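Local coordinates for protein D-galactonate dehydratase family member SEN1436 (Salmonella enterica subsp. enterica serovar Enteritidis, PDB 3TW9) that catalyses, at a low rate and with magnesium as cofactor, the dehydration of D-gluconate to 2-dehydro-3-deoxy-D-gluconate, at residues D145-Y150 against L366-P371; C151-G156 against R166-E171; S227-F232 against I259-T264; L270-D275 against R346-G351; G391-D396 against A400-K405. All coordinates share one frame; numbering follows the deposited sequence. Where two conformers were deposited one is given.

Contact 1: D145-Y150 against L366-P371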
# COMPACT_ATOMS: atom_id res chain seq x y z
N ASP C 145 -5.38 19.37 -6.52
CA ASP C 145 -4.73 20.67 -6.76
C ASP C 145 -4.48 21.49 -5.48
O ASP C 145 -3.84 22.54 -5.53
CB ASP C 145 -5.58 21.47 -7.74
CG ASP C 145 -5.79 20.74 -9.06
OD1 ASP C 145 -4.79 20.54 -9.75
OD2 ASP C 145 -6.96 20.39 -9.41
N GLY C 146 -5.00 21.03 -4.35
CA GLY C 146 -4.74 21.64 -3.04
C GLY C 146 -5.31 20.71 -1.97
O GLY C 146 -6.05 19.79 -2.28
N ILE C 147 -4.94 20.96 -0.72
CA ILE C 147 -5.34 20.12 0.40
C ILE C 147 -6.40 20.79 1.27
O ILE C 147 -6.09 21.74 2.02
CB ILE C 147 -4.12 19.71 1.25
CG1 ILE C 147 -3.11 19.02 0.35
CG2 ILE C 147 -4.55 18.78 2.41
CD1 ILE C 147 -1.73 18.89 0.98
N PRO C 148 -7.65 20.32 1.17
CA PRO C 148 -8.70 20.91 2.01
C PRO C 148 -8.46 20.65 3.48
O PRO C 148 -8.00 19.57 3.88
CB PRO C 148 -9.99 20.25 1.52
CG PRO C 148 -9.59 19.16 0.63
CD PRO C 148 -8.20 19.42 0.14
N LEU C 149 -8.75 21.68 4.26
CA LEU C 149 -8.48 21.68 5.67
C LEU C 149 -9.76 21.81 6.46
O LEU C 149 -10.79 22.29 5.96
CB LEU C 149 -7.57 22.87 6.01
CG LEU C 149 -6.30 23.08 5.22
CD1 LEU C 149 -5.74 24.42 5.61
CD2 LEU C 149 -5.26 21.93 5.43
N TYR C 150 -9.71 21.33 7.71
CA TYR C 150 -10.63 21.80 8.73
C TYR C 150 -9.84 22.36 9.91
O TYR C 150 -8.67 22.02 10.12
CB TYR C 150 -11.66 20.75 9.20
CG TYR C 150 -11.25 19.63 10.16
CD1 TYR C 150 -11.46 19.74 11.53
CD2 TYR C 150 -10.74 18.42 9.66
CE1 TYR C 150 -11.13 18.70 12.41
CE2 TYR C 150 -10.40 17.36 10.54
CZ TYR C 150 -10.62 17.51 11.89
OH TYR C 150 -10.32 16.48 12.76
N LEU C 366 1.67 12.81 2.22
CA LEU C 366 0.74 11.68 2.13
C LEU C 366 -0.59 12.13 1.50
O LEU C 366 -1.07 11.50 0.56
CB LEU C 366 0.52 11.08 3.52
CG LEU C 366 1.74 10.35 4.11
CD1 LEU C 366 1.54 10.19 5.58
CD2 LEU C 366 1.98 8.98 3.46
N ASP C 367 -1.16 13.22 2.01
CA ASP C 367 -2.46 13.72 1.56
C ASP C 367 -2.47 13.94 0.04
O ASP C 367 -3.42 13.58 -0.63
CB ASP C 367 -2.75 15.07 2.20
CG ASP C 367 -3.10 14.98 3.65
OD1 ASP C 367 -3.57 13.90 4.12
OD2 ASP C 367 -2.93 16.01 4.34
N LEU C 368 -1.42 14.58 -0.48
CA LEU C 368 -1.37 14.94 -1.91
C LEU C 368 -1.24 13.72 -2.81
O LEU C 368 -1.69 13.74 -3.97
CB LEU C 368 -0.22 15.94 -2.17
CG LEU C 368 -0.36 17.10 -3.15
CD1 LEU C 368 -1.66 17.91 -3.00
CD2 LEU C 368 0.86 18.01 -3.02
N SER C 369 -0.67 12.63 -2.28
CA SER C 369 -0.43 11.44 -3.07
C SER C 369 -1.43 10.29 -2.87
O SER C 369 -1.25 9.23 -3.45
CB SER C 369 1.00 10.91 -2.85
OG SER C 369 1.21 10.67 -1.47
N SER C 370 -2.45 10.47 -2.02
CA SER C 370 -3.45 9.42 -1.79
C SER C 370 -4.72 9.73 -2.57
O SER C 370 -5.29 10.80 -2.41
CB SER C 370 -3.82 9.29 -0.28
OG SER C 370 -2.68 8.90 0.50
N PRO C 371 -5.18 8.78 -3.41
CA PRO C 371 -6.49 8.98 -4.05
C PRO C 371 -7.61 9.07 -3.03
O PRO C 371 -8.57 9.83 -3.22
CB PRO C 371 -6.67 7.70 -4.90
CG PRO C 371 -5.35 7.18 -5.07
CD PRO C 371 -4.52 7.56 -3.89
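Asp367 OD2 is the polar atom to start with: it takes a hydrogen bond from the side-chain amide of Gln376 while the methyl CG2 of Ile147 packs against it at 3.7 Å. The carboxylate is buried, and the bond from Gln376 probably offsets part of the cost of placing a charge there; Trp349 and Phe373 crowd in around the same side chain. Ile147 meets its two neighbours with different branches. CG2 is turned to Asp367 and CG1 to Leu368, the result of chi1 at -57°, which sets CG1 anti to the carbonyl carbon and CG2 anti to the backbone N. CD1 completes the wedge, lying 4.1 Å from Asp367 CB. Against both partners the isoleucine runs at about a right angle. Leu368 does not aim its CB straight at the strand; a chi1 of -141°, well off a staggered value, brings the end of the side chain round so that CD1 sits 3.8 Å from Ile147 CG1. This is van der Waals packing of strand on helix, the nearest CA atoms, those of Ile147 and Leu368, being 6.9 Å apart. In the enolase-type barrel, strand 147-152 pairs with strands 376-377 and 399-401, while the C-terminal part of helix 357-369 packs against Ile147, and Arg144, just ahead of the strand, reaches the carbonyl of Ser370 just beyond the helix.

Contact 2: C151-G156 against R166-E171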
# COMPACT_ATOMS: atom_id res chain seq x y z
N CYS C 151 -10.48 23.26 10.63
CA CYS C 151 -9.89 23.85 11.82
C CYS C 151 -10.88 23.73 12.96
O CYS C 151 -12.07 23.46 12.76
CB CYS C 151 -9.59 25.32 11.57
SG CYS C 151 -11.09 26.22 11.18
N HIS C 152 -10.37 23.98 14.15
CA HIS C 152 -11.12 23.94 15.38
C HIS C 152 -11.73 25.31 15.65
O HIS C 152 -11.19 26.32 15.19
CB HIS C 152 -10.17 23.58 16.52
CG HIS C 152 -9.56 22.22 16.41
ND1 HIS C 152 -8.81 21.66 17.43
CD2 HIS C 152 -9.60 21.29 15.43
CE1 HIS C 152 -8.40 20.46 17.07
NE2 HIS C 152 -8.85 20.21 15.85
N THR C 153 -12.84 25.34 16.38
CA THR C 153 -13.54 26.58 16.70
C THR C 153 -13.72 26.76 18.20
O THR C 153 -14.78 27.23 18.64
CB THR C 153 -14.92 26.69 15.96
OG1 THR C 153 -15.79 25.64 16.40
CG2 THR C 153 -14.76 26.63 14.44
N ASP C 154 -12.68 26.39 18.97
CA ASP C 154 -12.73 26.32 20.44
C ASP C 154 -13.23 27.62 21.06
O ASP C 154 -12.68 28.68 20.81
CB ASP C 154 -11.33 26.00 21.00
CG ASP C 154 -10.97 24.53 20.86
OD1 ASP C 154 -10.08 24.06 21.60
OD2 ASP C 154 -11.55 23.83 20.01
N GLY C 155 -14.30 27.51 21.85
CA GLY C 155 -14.90 28.69 22.51
C GLY C 155 -15.40 28.39 23.91
O GLY C 155 -15.65 27.23 24.25
N GLY C 156 -15.53 29.43 24.73
CA GLY C 156 -15.95 29.31 26.13
C GLY C 156 -17.42 29.00 26.32
O GLY C 156 -17.80 28.42 27.34
N ARG C 166 -18.31 31.37 12.17
CA ARG C 166 -18.47 32.49 11.23
C ARG C 166 -17.13 33.08 10.80
O ARG C 166 -16.86 33.21 9.59
CB ARG C 166 -19.40 33.56 11.80
CG ARG C 166 -20.87 33.15 11.80
CD ARG C 166 -21.81 34.34 11.88
NE ARG C 166 -23.19 33.95 11.65
CZ ARG C 166 -24.05 33.60 12.60
NH1 ARG C 166 -23.67 33.60 13.88
NH2 ARG C 166 -25.29 33.25 12.28
N ALA C 167 -16.27 33.39 11.77
CA ALA C 167 -14.92 33.89 11.51
C ALA C 167 -14.11 32.94 10.62
O ALA C 167 -13.44 33.37 9.68
CB ALA C 167 -14.18 34.17 12.81
N ARG C 168 -14.19 31.64 10.89
CA ARG C 168 -13.39 30.69 10.10
C ARG C 168 -13.96 30.52 8.69
O ARG C 168 -13.21 30.34 7.72
CB ARG C 168 -13.24 29.32 10.80
CG ARG C 168 -12.55 29.35 12.17
CD ARG C 168 -11.05 29.69 12.17
NE ARG C 168 -10.76 31.14 12.15
CZ ARG C 168 -10.93 31.99 13.16
NH1 ARG C 168 -10.61 33.27 13.01
NH2 ARG C 168 -11.42 31.60 14.33
N MET C 169 -15.29 30.60 8.57
CA MET C 169 -15.97 30.56 7.27
C MET C 169 -15.59 31.77 6.43
O MET C 169 -15.30 31.64 5.25
CB MET C 169 -17.48 30.47 7.42
CG MET C 169 -17.96 29.09 7.89
SD MET C 169 -19.73 29.03 8.10
CE MET C 169 -20.26 29.05 6.39
N GLU C 170 -15.54 32.95 7.06
CA GLU C 170 -15.00 34.17 6.43
C GLU C 170 -13.56 34.04 5.91
O GLU C 170 -13.24 34.55 4.84
CB GLU C 170 -15.10 35.37 7.39
CG GLU C 170 -16.49 36.00 7.46
CD GLU C 170 -16.69 36.90 8.67
OE1 GLU C 170 -17.82 36.93 9.21
OE2 GLU C 170 -15.72 37.57 9.10
N GLU C 171 -12.71 33.36 6.68
CA GLU C 171 -11.33 33.08 6.29
C GLU C 171 -11.21 32.09 5.12
O GLU C 171 -10.16 32.03 4.50
CB GLU C 171 -10.51 32.54 7.46
CG GLU C 171 -10.30 33.53 8.58
CD GLU C 171 -9.30 33.06 9.64
OE1 GLU C 171 -8.80 31.92 9.55
OE2 GLU C 171 -9.02 33.85 10.56
O HOH W 1 -11.47 29.24 15.74
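Cys151 and Arg168 bring together the first strand and helix of a beta-alpha-beta unit, strand 147-152, helix 158-171 and strand 175-177, at the start of the barrel of the enolase superfamily. Apolar contact comes first. The sulfur of Cys151 touches the aliphatic part of the arginine, with SG 3.6 Å from both Arg168 CG and Arg168 CD, and the methyl CG2 of Thr153 adds a looser touch 4.2 Å from Arg168 CG; threonine and arginine slide past each other in opposite directions. The Arg168 side chain also touches Val176 of the next strand. The charged contacts lie within the helix. Bends at chi2 (-69°) and chi3 (84°) fold the arginine back over its own helix, where Ala167 CB sits against one face of the guanidinium and Glu171 lies at its edge. NH1 of Arg168 makes a salt bridge of 3.0 Å to Glu171 OE2, in the guanidinium plane but approaching the carboxylate from well above its plane, and a weak bond of 3.3 Å joins Arg168 NE to Glu171 OE1. Together the two bonds help to hold the guanidinium in its rotation. His152, a probable substrate ligand, starts its side chain away from the helix, and its NE2 bonds Glu377. Its carbonyl still faces the helix, through water 1, which donates to His152 O at 3.0 Å and accepts from Arg168 NH2 at 2.7 Å.

Contact 3: S227-F232 against I259-T264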
# COMPACT_ATOMS: atom_id res chain seq x y z
N SER C 227 -26.83 16.98 25.14
CA SER C 227 -26.72 18.36 24.67
C SER C 227 -26.18 18.55 23.26
O SER C 227 -26.45 19.57 22.62
CB SER C 227 -25.90 19.19 25.65
OG SER C 227 -26.49 19.09 26.93
N VAL C 228 -25.41 17.58 22.77
CA VAL C 228 -24.85 17.67 21.42
C VAL C 228 -25.90 17.83 20.30
O VAL C 228 -25.71 18.67 19.44
CB VAL C 228 -23.79 16.54 21.13
CG1 VAL C 228 -23.25 16.60 19.67
CG2 VAL C 228 -22.66 16.67 22.07
N PRO C 229 -27.01 17.04 20.31
CA PRO C 229 -27.93 17.23 19.20
C PRO C 229 -28.54 18.64 19.17
O PRO C 229 -28.77 19.17 18.07
CB PRO C 229 -29.02 16.18 19.45
CG PRO C 229 -28.30 15.08 20.20
CD PRO C 229 -27.36 15.83 21.10
N ARG C 230 -28.77 19.23 20.34
CA ARG C 230 -29.31 20.59 20.44
C ARG C 230 -28.36 21.64 19.86
O ARG C 230 -28.81 22.54 19.12
CB ARG C 230 -29.70 20.93 21.88
CG ARG C 230 -30.70 19.95 22.49
CD ARG C 230 -31.66 20.64 23.46
NE ARG C 230 -31.01 21.06 24.69
CZ ARG C 230 -31.08 20.40 25.85
NH1 ARG C 230 -31.79 19.28 25.93
NH2 ARG C 230 -30.45 20.87 26.92
N LEU C 231 -27.06 21.51 20.16
CA LEU C 231 -26.01 22.33 19.56
C LEU C 231 -26.06 22.28 18.03
O LEU C 231 -26.07 23.32 17.37
CB LEU C 231 -24.61 21.91 20.08
CG LEU C 231 -23.39 22.49 19.36
CD1 LEU C 231 -23.24 24.00 19.60
CD2 LEU C 231 -22.12 21.73 19.74
N PHE C 232 -26.14 21.08 17.46
CA PHE C 232 -26.20 20.95 16.01
C PHE C 232 -27.51 21.37 15.37
O PHE C 232 -27.50 21.88 14.24
CB PHE C 232 -25.74 19.54 15.57
CG PHE C 232 -24.26 19.41 15.62
CD1 PHE C 232 -23.45 20.07 14.68
CD2 PHE C 232 -23.64 18.70 16.65
CE1 PHE C 232 -22.06 20.03 14.75
CE2 PHE C 232 -22.23 18.64 16.73
CZ PHE C 232 -21.43 19.31 15.77
N ILE C 259 -23.27 5.30 20.32
CA ILE C 259 -24.14 4.72 19.28
C ILE C 259 -25.45 5.51 19.16
O ILE C 259 -25.85 5.90 18.06
CB ILE C 259 -24.43 3.21 19.52
CG1 ILE C 259 -23.11 2.43 19.44
CG2 ILE C 259 -25.52 2.65 18.53
CD1 ILE C 259 -23.20 0.91 19.78
N ASN C 260 -26.09 5.78 20.30
CA ASN C 260 -27.28 6.59 20.28
C ASN C 260 -27.03 8.01 19.75
O ASN C 260 -27.86 8.55 19.01
CB ASN C 260 -27.91 6.64 21.67
CG ASN C 260 -29.31 7.11 21.64
OD1 ASN C 260 -30.22 6.39 21.23
ND2 ASN C 260 -29.51 8.35 22.09
N LEU C 261 -25.88 8.57 20.07
CA LEU C 261 -25.53 9.91 19.63
C LEU C 261 -25.30 9.96 18.11
O LEU C 261 -25.80 10.86 17.43
CB LEU C 261 -24.28 10.39 20.37
CG LEU C 261 -23.80 11.81 20.08
CD1 LEU C 261 -24.85 12.87 20.47
CD2 LEU C 261 -22.50 12.05 20.82
N ALA C 262 -24.58 8.98 17.59
CA ALA C 262 -24.43 8.81 16.13
C ALA C 262 -25.80 8.80 15.42
O ALA C 262 -26.01 9.50 14.42
CB ALA C 262 -23.65 7.52 15.81
N LYS C 263 -26.72 8.03 15.95
CA LYS C 263 -28.08 7.98 15.39
C LYS C 263 -28.81 9.32 15.47
O LYS C 263 -29.42 9.75 14.48
CB LYS C 263 -28.91 6.87 16.05
CG LYS C 263 -28.35 5.45 15.75
CD LYS C 263 -29.06 4.37 16.60
CE LYS C 263 -30.52 4.16 16.18
NZ LYS C 263 -31.14 3.00 16.90
N THR C 264 -28.72 9.99 16.61
CA THR C 264 -29.40 11.29 16.79
C THR C 264 -28.83 12.40 15.90
O THR C 264 -29.55 13.35 15.57
CB THR C 264 -29.42 11.74 18.26
OG1 THR C 264 -28.08 11.90 18.75
CG2 THR C 264 -30.15 10.73 19.12
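Leu261 slots its CD1 methyl between two residues of the neighbouring helix, Val228 and Pro229, and this apolar contact is the core of the packing. That methyl lies 3.9 Å from Val228 CB and the same distance from Pro229 CD, and the leucine and valine side chains cross at about a right angle. Although its CB does not head for the other helix, Leu261 has CG anti to the backbone N (chi1 -177°), which swings the branch end over to it. A mixed contact follows at the next turn: the proline ring presents CG to the hydroxyl of Thr264, with Pro229 CG 3.5 Å from Thr264 OG1. The hydrogen bond nearest the contact is internal to the second helix: Thr264 OG1 donates to Leu261 O at 2.8 Å, from a position bent well off the line of the C=O bond; with its hydrogen so committed, the hydroxyl packs against the proline ring. Across the contact, helix 221-239 is kinked at Pro229, which has no N-H to give; the N of Arg230 also lacks a bond to the preceding turn. The two segments run nearly parallel, their axes 10.0 Å apart and crossing at -19°, as neighbouring outer helices of a beta/alpha barrel do. Leu265, just beyond Thr264, extends the seam by touching Val228 and Phe232, while Ile259 packs on helix 285-291, the next one round the barrel.

Contact 4: L270-D275 against R346-G351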
# COMPACT_ATOMS: atom_id res chain seq x y z
N LEU C 270 -23.28 15.32 9.48
CA LEU C 270 -21.90 15.62 9.82
C LEU C 270 -20.95 15.03 8.79
O LEU C 270 -21.22 13.99 8.19
CB LEU C 270 -21.54 15.08 11.22
CG LEU C 270 -21.88 16.01 12.39
CD1 LEU C 270 -23.38 16.29 12.51
CD2 LEU C 270 -21.34 15.45 13.70
N PHE C 271 -19.84 15.71 8.57
CA PHE C 271 -18.79 15.18 7.70
C PHE C 271 -18.18 13.94 8.36
O PHE C 271 -17.95 12.92 7.70
CB PHE C 271 -17.74 16.25 7.45
CG PHE C 271 -16.65 15.83 6.51
CD1 PHE C 271 -16.85 15.84 5.14
CD2 PHE C 271 -15.39 15.45 7.01
CE1 PHE C 271 -15.82 15.46 4.26
CE2 PHE C 271 -14.38 15.06 6.13
CZ PHE C 271 -14.58 15.08 4.78
N TYR C 272 -17.91 14.05 9.66
CA TYR C 272 -17.70 12.88 10.49
C TYR C 272 -17.92 13.09 11.98
O TYR C 272 -17.83 14.22 12.49
CB TYR C 272 -16.37 12.17 10.16
CG TYR C 272 -15.04 12.84 10.41
CD1 TYR C 272 -14.66 13.30 11.70
CD2 TYR C 272 -14.10 12.89 9.38
CE1 TYR C 272 -13.35 13.82 11.91
CE2 TYR C 272 -12.85 13.41 9.57
CZ TYR C 272 -12.47 13.89 10.82
OH TYR C 272 -11.16 14.37 10.94
N LEU C 273 -18.23 11.99 12.66
CA LEU C 273 -18.28 11.93 14.12
C LEU C 273 -17.05 11.14 14.54
O LEU C 273 -16.86 10.01 14.09
CB LEU C 273 -19.53 11.20 14.59
CG LEU C 273 -19.79 11.10 16.11
CD1 LEU C 273 -20.05 12.51 16.69
CD2 LEU C 273 -20.98 10.23 16.38
N GLU C 274 -16.23 11.76 15.39
CA GLU C 274 -14.87 11.30 15.66
C GLU C 274 -14.70 10.65 17.03
O GLU C 274 -15.26 11.10 18.03
CB GLU C 274 -13.90 12.48 15.54
CG GLU C 274 -12.46 12.06 15.74
CD GLU C 274 -11.54 13.22 15.83
OE1 GLU C 274 -12.01 14.33 15.57
OE2 GLU C 274 -10.34 13.00 16.13
N ASP C 275 -13.89 9.59 17.03
CA ASP C 275 -13.60 8.79 18.25
C ASP C 275 -14.81 8.51 19.12
O ASP C 275 -14.82 8.85 20.30
CB ASP C 275 -12.44 9.38 19.04
CG ASP C 275 -11.16 9.34 18.29
OD1 ASP C 275 -11.13 8.83 17.14
OD2 ASP C 275 -10.14 9.87 18.82
N ARG C 346 -11.27 6.64 3.85
CA ARG C 346 -10.43 7.79 3.50
C ARG C 346 -9.50 8.24 4.64
O ARG C 346 -9.69 7.87 5.80
CB ARG C 346 -11.33 8.93 2.98
CG ARG C 346 -12.10 8.49 1.73
CD ARG C 346 -12.64 9.66 0.93
NE ARG C 346 -13.58 10.48 1.73
CZ ARG C 346 -14.02 11.67 1.30
NH1 ARG C 346 -13.61 12.12 0.12
NH2 ARG C 346 -14.87 12.38 2.00
N THR C 347 -8.48 9.01 4.32
CA THR C 347 -7.49 9.41 5.34
C THR C 347 -7.86 10.72 6.03
O THR C 347 -8.46 11.61 5.42
CB THR C 347 -6.08 9.47 4.74
OG1 THR C 347 -5.98 10.58 3.84
CG2 THR C 347 -5.75 8.16 4.03
N ALA C 348 -7.54 10.82 7.31
CA ALA C 348 -7.76 12.07 8.06
C ALA C 348 -6.67 12.16 9.11
O ALA C 348 -6.95 12.19 10.31
CB ALA C 348 -9.16 12.14 8.65
N TRP C 349 -5.44 12.28 8.64
CA TRP C 349 -4.29 12.24 9.59
C TRP C 349 -4.43 13.28 10.68
O TRP C 349 -4.92 14.40 10.43
CB TRP C 349 -2.99 12.48 8.86
CG TRP C 349 -2.76 11.56 7.70
CD1 TRP C 349 -2.51 11.95 6.41
CD2 TRP C 349 -2.75 10.11 7.70
NE1 TRP C 349 -2.33 10.83 5.61
CE2 TRP C 349 -2.48 9.70 6.37
CE3 TRP C 349 -2.95 9.13 8.70
CZ2 TRP C 349 -2.38 8.34 6.00
CZ3 TRP C 349 -2.87 7.76 8.33
CH2 TRP C 349 -2.57 7.39 6.99
N HIS C 350 -4.00 12.91 11.88
CA HIS C 350 -4.10 13.79 13.03
C HIS C 350 -3.29 15.06 12.79
O HIS C 350 -2.14 14.98 12.38
CB HIS C 350 -3.62 13.07 14.28
CG HIS C 350 -4.09 13.70 15.55
ND1 HIS C 350 -3.35 13.63 16.71
CD2 HIS C 350 -5.18 14.45 15.83
CE1 HIS C 350 -3.99 14.28 17.67
NE2 HIS C 350 -5.11 14.77 17.17
N GLY C 351 -3.93 16.21 13.01
CA GLY C 351 -3.28 17.53 12.81
C GLY C 351 -3.51 18.50 13.96
O GLY C 351 -4.12 19.57 13.77
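Ala348, Tyr272 and Arg346 give up the most surface here. The CB methyl of Ala348 sits by the phenol end of Tyr272, 3.8 Å from Tyr272 OH and 4.0 Å from Tyr272 CE2, approaching the ring obliquely. Tyr272 reaches that far because its ring stands between the backbone N and the carbonyl carbon (chi1 65°), directed at the other segment; its hydroxyl is bonded to the hydroxyl of Tyr150, so the methyl packs beside an oxygen that already has a partner. The backbones themselves stay well apart, with the CA atoms of Tyr272 and Ala348 10.3 Å from each other. This is a contact across the interior of the enolase-type barrel, not between adjacent strands: 296-298 and 319-320 lie between 272-274 and 346-347 in the sheet. Two residues past Tyr272 comes Glu274, a magnesium ligand, which forms a salt bridge with Arg321; the same arginine bonds the carbonyl of Ala348. His350, assigned to the substrate site, keeps NE2 5.6 Å from Glu274 OE2. Toward the other end of the strands Arg346, bent at chi3, brings NH2 to 3.9 Å from both CZ and CE1 of Phe271. The two side chains cross at about a right angle, with guanidinium and ring planes 49° apart. Arg346 NH2 is hydrogen-bonded to the hydroxyl of Tyr319, whose ring also meets those of Phe271 and Tyr272.

Contact 5: G391-D396 against A400-K405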
# COMPACT_ATOMS: atom_id res chain seq x y z
N GLY C 391 9.78 26.78 5.46
CA GLY C 391 9.13 25.88 4.50
C GLY C 391 7.74 25.41 4.91
O GLY C 391 7.17 24.54 4.24
N CYS C 392 7.17 25.99 5.97
CA CYS C 392 5.78 25.69 6.39
C CYS C 392 4.81 25.90 5.21
O CYS C 392 5.02 26.81 4.39
CB CYS C 392 5.34 26.53 7.60
SG CYS C 392 6.13 26.07 9.16
N PRO C 393 3.80 25.04 5.08
CA PRO C 393 2.87 25.09 3.96
C PRO C 393 2.05 26.37 3.93
O PRO C 393 1.71 26.95 4.98
CB PRO C 393 1.93 23.90 4.22
CG PRO C 393 2.70 23.00 5.10
CD PRO C 393 3.51 23.90 5.97
N GLU C 394 1.72 26.77 2.71
CA GLU C 394 0.87 27.93 2.46
C GLU C 394 -0.58 27.60 2.81
O GLU C 394 -1.13 26.65 2.28
CB GLU C 394 1.00 28.30 0.98
CG GLU C 394 0.93 29.75 0.68
CD GLU C 394 1.75 30.61 1.64
OE1 GLU C 394 2.96 30.36 1.83
OE2 GLU C 394 1.17 31.56 2.21
N ILE C 395 -1.19 28.40 3.70
CA ILE C 395 -2.60 28.25 4.07
C ILE C 395 -3.39 29.39 3.44
O ILE C 395 -3.21 30.56 3.79
CB ILE C 395 -2.82 28.24 5.61
CG1 ILE C 395 -1.87 27.26 6.32
CG2 ILE C 395 -4.31 28.01 5.97
CD1 ILE C 395 -2.12 25.76 6.02
N ASP C 396 -4.26 29.04 2.51
CA ASP C 396 -4.97 30.02 1.71
C ASP C 396 -6.41 29.58 1.54
O ASP C 396 -6.71 28.71 0.74
CB ASP C 396 -4.23 30.22 0.37
CG ASP C 396 -5.08 30.95 -0.69
OD1 ASP C 396 -6.11 31.54 -0.34
OD2 ASP C 396 -4.71 30.89 -1.89
N ALA C 400 -4.47 23.97 1.90
CA ALA C 400 -3.03 24.04 2.07
C ALA C 400 -2.31 23.74 0.76
O ALA C 400 -2.70 22.83 -0.00
CB ALA C 400 -2.56 23.08 3.16
N TYR C 401 -1.25 24.50 0.53
CA TYR C 401 -0.42 24.35 -0.68
C TYR C 401 1.02 24.11 -0.26
O TYR C 401 1.67 24.99 0.32
CB TYR C 401 -0.55 25.58 -1.62
CG TYR C 401 -1.97 25.90 -2.04
CD1 TYR C 401 -2.52 25.32 -3.18
CD2 TYR C 401 -2.77 26.76 -1.28
CE1 TYR C 401 -3.83 25.58 -3.55
CE2 TYR C 401 -4.08 27.02 -1.65
CZ TYR C 401 -4.60 26.43 -2.79
OH TYR C 401 -5.90 26.68 -3.16
N LEU C 402 1.51 22.90 -0.52
CA LEU C 402 2.89 22.57 -0.23
C LEU C 402 3.81 23.27 -1.22
O LEU C 402 3.47 23.35 -2.40
CB LEU C 402 3.12 21.06 -0.37
CG LEU C 402 2.62 20.13 0.74
CD1 LEU C 402 2.90 18.68 0.32
CD2 LEU C 402 3.25 20.44 2.09
N ASN C 403 4.97 23.73 -0.75
CA ASN C 403 6.02 24.15 -1.69
C ASN C 403 6.48 22.92 -2.47
O ASN C 403 6.22 21.79 -2.04
CB ASN C 403 7.18 24.90 -0.99
CG ASN C 403 8.05 23.99 -0.09
OD1 ASN C 403 8.59 22.99 -0.54
ND2 ASN C 403 8.21 24.38 1.18
N ASP C 404 7.14 23.14 -3.60
CA ASP C 404 7.58 22.01 -4.42
C ASP C 404 9.07 21.70 -4.29
O ASP C 404 9.67 21.12 -5.19
CB ASP C 404 7.13 22.16 -5.89
CG ASP C 404 7.76 23.36 -6.60
OD1 ASP C 404 8.27 24.29 -5.94
OD2 ASP C 404 7.74 23.36 -7.85
N LYS C 405 9.67 22.08 -3.16
CA LYS C 405 11.07 21.75 -2.90
C LYS C 405 11.26 20.23 -2.69
O LYS C 405 10.31 19.53 -2.29
CB LYS C 405 11.59 22.54 -1.70
CG LYS C 405 11.54 24.07 -1.88
CD LYS C 405 11.77 24.79 -0.56
CE LYS C 405 13.25 24.77 -0.17
NZ LYS C 405 13.43 25.31 1.21
O HOH W 2 5.43 23.31 2.35
O HOH W 3 6.15 26.78 2.07
O HOH W 4 -7.30 28.35 -1.99
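A beta hairpin, strand 394-396 turning back into strand 399-401, is held here by the backbones of Glu394 and Tyr401. They form a hydrogen-bonded antiparallel pair, Glu394 N to Tyr401 O at 3.0 Å and Tyr401 N to Glu394 O at 2.8 Å, the second the straighter; Glu394 O also receives a CA-H contact from Ala400. Next along, Ile395 and Ala400 make a non-hydrogen-bonded pair, with Ile395 CD1 3.9 Å from Ala400 CB. On the face of Glu394 and Tyr401, Asp396 comes in at the edge of the tyrosine ring, its CB 3.8 Å from Tyr401 CE2; with CG anti to the backbone N (chi1 165°), the carboxylate follows, Asp396 OD2 reaching 3.9 Å from Tyr401 CE2. Water 4 links the tyrosine hydroxyl to Asp396 O. Beyond the strands, Pro393 and Leu402 lie side by side, with Pro393 CG and Leu402 CD2 4.0 Å apart, and Met364 of helix 357-369 touches both. Here water takes over from direct bonding: water 2 donates to Gly391 O at 2.8 Å and accepts from Asn403 N, and water 3 joins Cys392 O to Asn403 ND2. That amide is also bonded to Gly409 O, while Asn403 OD1 accepts from Lys405 N at 3.0 Å, an Asx turn. The whole is an antiparallel hairpin added alongside strand 147-152 of the enolase-type barrel.

Strand 147-152 is shared by contacts 1 and 2, and contact 5 joins it from the side through Ile147 O to Ala400 N at 2.8 Å, the centres of contacts 1 and 5 being about 12 Å apart. Contact 4 lies about 14 Å from contact 1, centre to centre, and meets it where Tyr150 OH and Tyr272 OH come within 2.9 Å, close to the site that holds the magnesium ligand Glu274. His350 of contact 4 and His152 of contact 2 probably serve the same substrate pocket. Contact 3 belongs to the outer helices; it touches contact 4 where Ala262 CA lies 3.7 Å from Leu273 CD2, and its centre is about 36 Å from that of contact 5.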